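Local atomic coordinates of extracellular fatty acid-binding protein (Gallus gallus, PDB entry 3SAO), a protein that tightly binds bacterial ferric siderophores as a siderocalin-type lipocalin, and also binds long-chain fatty acids and lysophosphatidic acid. Residues M125-F128 and R129-R133. Residues are numbered along the deposited sequence; the frame is centred on the assembly and turned at random.
Sequences MAIF and RKLAR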
ATOM      1  N   MET A 125      -1.129 -13.411  -4.231  1.00 47.21           N
ATOM      2  CA  MET A 125      -2.541 -13.036  -4.350  1.00 49.08           C
ATOM      3  C   MET A 125      -3.404 -13.956  -3.473  1.00 49.80           C
ATOM      4  O   MET A 125      -4.369 -13.507  -2.827  1.00 50.21           O
ATOM      5  CB  MET A 125      -3.049 -13.078  -5.800  1.00 50.51           C
ATOM      6  CG  MET A 125      -4.524 -12.680  -5.961  1.00 54.59           C
ATOM      7  SD  MET A 125      -4.941 -10.977  -5.413  1.00 57.40           S
ATOM      8  CE  MET A 125      -4.015 -10.058  -6.587  1.00 47.35           C
ATOM      9  N   ALA A 126      -3.083 -15.247  -3.490  1.00 50.97           N
ATOM     10  CA  ALA A 126      -3.813 -16.233  -2.691  1.00 51.85           C
ATOM     11  C   ALA A 126      -3.763 -15.937  -1.184  1.00 49.85           C
ATOM     12  O   ALA A 126      -4.806 -16.029  -0.500  1.00 50.34           O
ATOM     13  CB  ALA A 126      -3.311 -17.638  -2.987  1.00 53.79           C
ATOM     14  N   ILE A 127      -2.600 -15.523  -0.674  1.00 47.87           N
ATOM     15  CA  ILE A 127      -2.472 -15.197   0.759  1.00 48.00           C
ATOM     16  C   ILE A 127      -3.264 -13.937   1.089  1.00 44.19           C
ATOM     17  O   ILE A 127      -3.898 -13.851   2.148  1.00 44.06           O
ATOM     18  CB  ILE A 127      -0.986 -15.038   1.244  1.00 47.64           C
ATOM     19  CG1 ILE A 127      -0.917 -14.519   2.680  1.00 51.86           C
ATOM     20  CG2 ILE A 127      -0.184 -14.077   0.408  1.00 56.63           C
ATOM     21  CD1 ILE A 127      -1.617 -15.383   3.656  1.00 59.81           C
ATOM     22  N   PHE A 128      -3.184 -12.949   0.208  1.00 43.42           N
ATOM     23  CA  PHE A 128      -3.957 -11.708   0.381  1.00 42.77           C
ATOM     24  C   PHE A 128      -5.463 -12.002   0.479  1.00 41.34           C
ATOM     25  O   PHE A 128      -6.144 -11.526   1.411  1.00 39.67           O
ATOM     26  CB  PHE A 128      -3.682 -10.763  -0.769  1.00 41.10           C
ATOM     27  CG  PHE A 128      -4.397  -9.453  -0.665  1.00 43.34           C
ATOM     28  CD1 PHE A 128      -3.981  -8.472   0.240  1.00 43.33           C
ATOM     29  CD2 PHE A 128      -5.430  -9.167  -1.516  1.00 46.08           C
ATOM     30  CE1 PHE A 128      -4.669  -7.245   0.323  1.00 45.29           C
ATOM     31  CE2 PHE A 128      -6.114  -7.962  -1.431  1.00 46.39           C
ATOM     32  CZ  PHE A 128      -5.720  -7.004  -0.517  1.00 49.02           C
ATOM     33  N   ARG A 129      -5.976 -12.764  -0.493  1.00 44.00           N
ATOM     34  CA  ARG A 129      -7.415 -13.098  -0.531  1.00 46.24           C
ATOM     35  C   ARG A 129      -7.849 -13.907   0.707  1.00 48.07           C
ATOM     36  O   ARG A 129      -8.880 -13.604   1.317  1.00 47.41           O
ATOM     37  CB  ARG A 129      -7.794 -13.811  -1.835  1.00 47.26           C
ATOM     38  CG  ARG A 129      -7.819 -12.913  -3.080  1.00 50.40           C
ATOM     39  CD  ARG A 129      -8.459 -13.601  -4.278  1.00 56.43           C
ATOM     40  NE  ARG A 129      -8.556 -12.689  -5.416  1.00 60.67           N
ATOM     41  CZ  ARG A 129      -9.499 -11.758  -5.570  1.00 63.15           C
ATOM     42  NH1 ARG A 129     -10.480 -11.618  -4.691  1.00 59.62           N
ATOM     43  NH2 ARG A 129      -9.473 -10.972  -6.636  1.00 64.60           N
ATOM     44  N   LYS A 130      -7.025 -14.866   1.115  1.00 47.98           N
ATOM     45  CA  LYS A 130      -7.211 -15.580   2.380  1.00 48.69           C
ATOM     46  C   LYS A 130      -7.314 -14.680   3.598  1.00 46.03           C
ATOM     47  O   LYS A 130      -8.239 -14.796   4.394  1.00 47.39           O
ATOM     48  CB  LYS A 130      -6.071 -16.560   2.627  1.00 50.38           C
ATOM     49  CG  LYS A 130      -6.276 -17.430   3.845  1.00 56.38           C
ATOM     50  CD  LYS A 130      -5.215 -18.506   3.979  1.00 60.97           C
ATOM     51  CE  LYS A 130      -3.871 -17.912   4.354  1.00 63.87           C
ATOM     52  NZ  LYS A 130      -2.881 -18.970   4.694  1.00 72.54           N
ATOM     53  N   LEU A 131      -6.328 -13.821   3.791  1.00 42.66           N
ATOM     54  CA  LEU A 131      -6.371 -12.935   4.938  1.00 43.60           C
ATOM     55  C   LEU A 131      -7.495 -11.891   4.856  1.00 41.38           C
ATOM     56  O   LEU A 131      -8.049 -11.532   5.896  1.00 42.77           O
ATOM     57  CB  LEU A 131      -5.028 -12.258   5.123  1.00 42.74           C
ATOM     58  CG  LEU A 131      -3.893 -13.224   5.480  1.00 42.29           C
ATOM     59  CD1 LEU A 131      -2.562 -12.470   5.529  1.00 43.67           C
ATOM     60  CD2 LEU A 131      -4.168 -13.976   6.795  1.00 49.05           C
ATOM     61  N   ALA A 132      -7.783 -11.373   3.655  1.00 42.84           N
ATOM     62  CA  ALA A 132      -8.970 -10.528   3.422  1.00 41.32           C
ATOM     63  C   ALA A 132     -10.245 -11.240   3.832  1.00 43.82           C
ATOM     64  O   ALA A 132     -11.093 -10.692   4.562  1.00 44.48           O
ATOM     65  CB  ALA A 132      -9.050 -10.096   1.949  1.00 43.20           C
ATOM     66  N   ARG A 133     -10.436 -12.452   3.334  1.00 47.35           N
ATOM     67  CA  ARG A 133     -11.645 -13.187   3.674  1.00 48.14           C
ATOM     68  C   ARG A 133     -11.809 -13.424   5.175  1.00 48.33           C
ATOM     69  O   ARG A 133     -12.937 -13.450   5.687  1.00 50.39           O
ATOM     70  CB  ARG A 133     -11.716 -14.510   2.901  1.00 51.54           C
ATOM     71  CG  ARG A 133     -13.131 -14.898   2.589  1.00 59.85           C
ATOM     72  CD  ARG A 133     -13.223 -16.047   1.566  1.00 68.04           C
TER
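Ile127 and Leu131, one turn apart on helix 122-133, meet through their CD1 methyls at 3.6 Å and show how side chains four residues apart on the helix flanking a lipocalin beta-barrel are brought into contact. Four successive i to i+4 hydrogen bonds, from Arg129 N to Met125 O through Ala132 N to Phe128 O, set that spacing, and all are nearly straight. The Ile127 ethyl branch lies beside its own carbonyl carbon: CG1 stands anti to the backbone nitrogen (chi1 172°), and the turn at chi2 (58°) then carries CD1 over to the side chains of the next turn. There it is shared: Leu131 reaches it with CG and CD1, while the aliphatic part of Lys130, bent at chi3 (71°), brings CE to 3.5 Å from Ile127 CD1, tighter than an ordinary carbon contact.

A second pair occupies another side of the helix. Met125 presents its sulfur to the extended chain of Arg129, SD standing 4.0 Å from NE and meeting the guanidinium group obliquely. Both side chains also touch Val144 of strand 142-144.

Phe128 is buried against the barrel wall, where its side chain touches Ala16 and Ala18 of strand 10-18 and Met111 and Leu113 of strand 106-115, Leu113 belonging to the lysophosphatidic acid site. The helix packs on the outside of the barrel, as in lipocalins generally, and the Phe128 side chain stays about 10 Å from the bound lipid. At the backbone of the same residue, Phe128 O accepts the 2.8 Å bond from Ala132 N, and the Ala132 CB methyl lies 3.3 Å from that same oxygen.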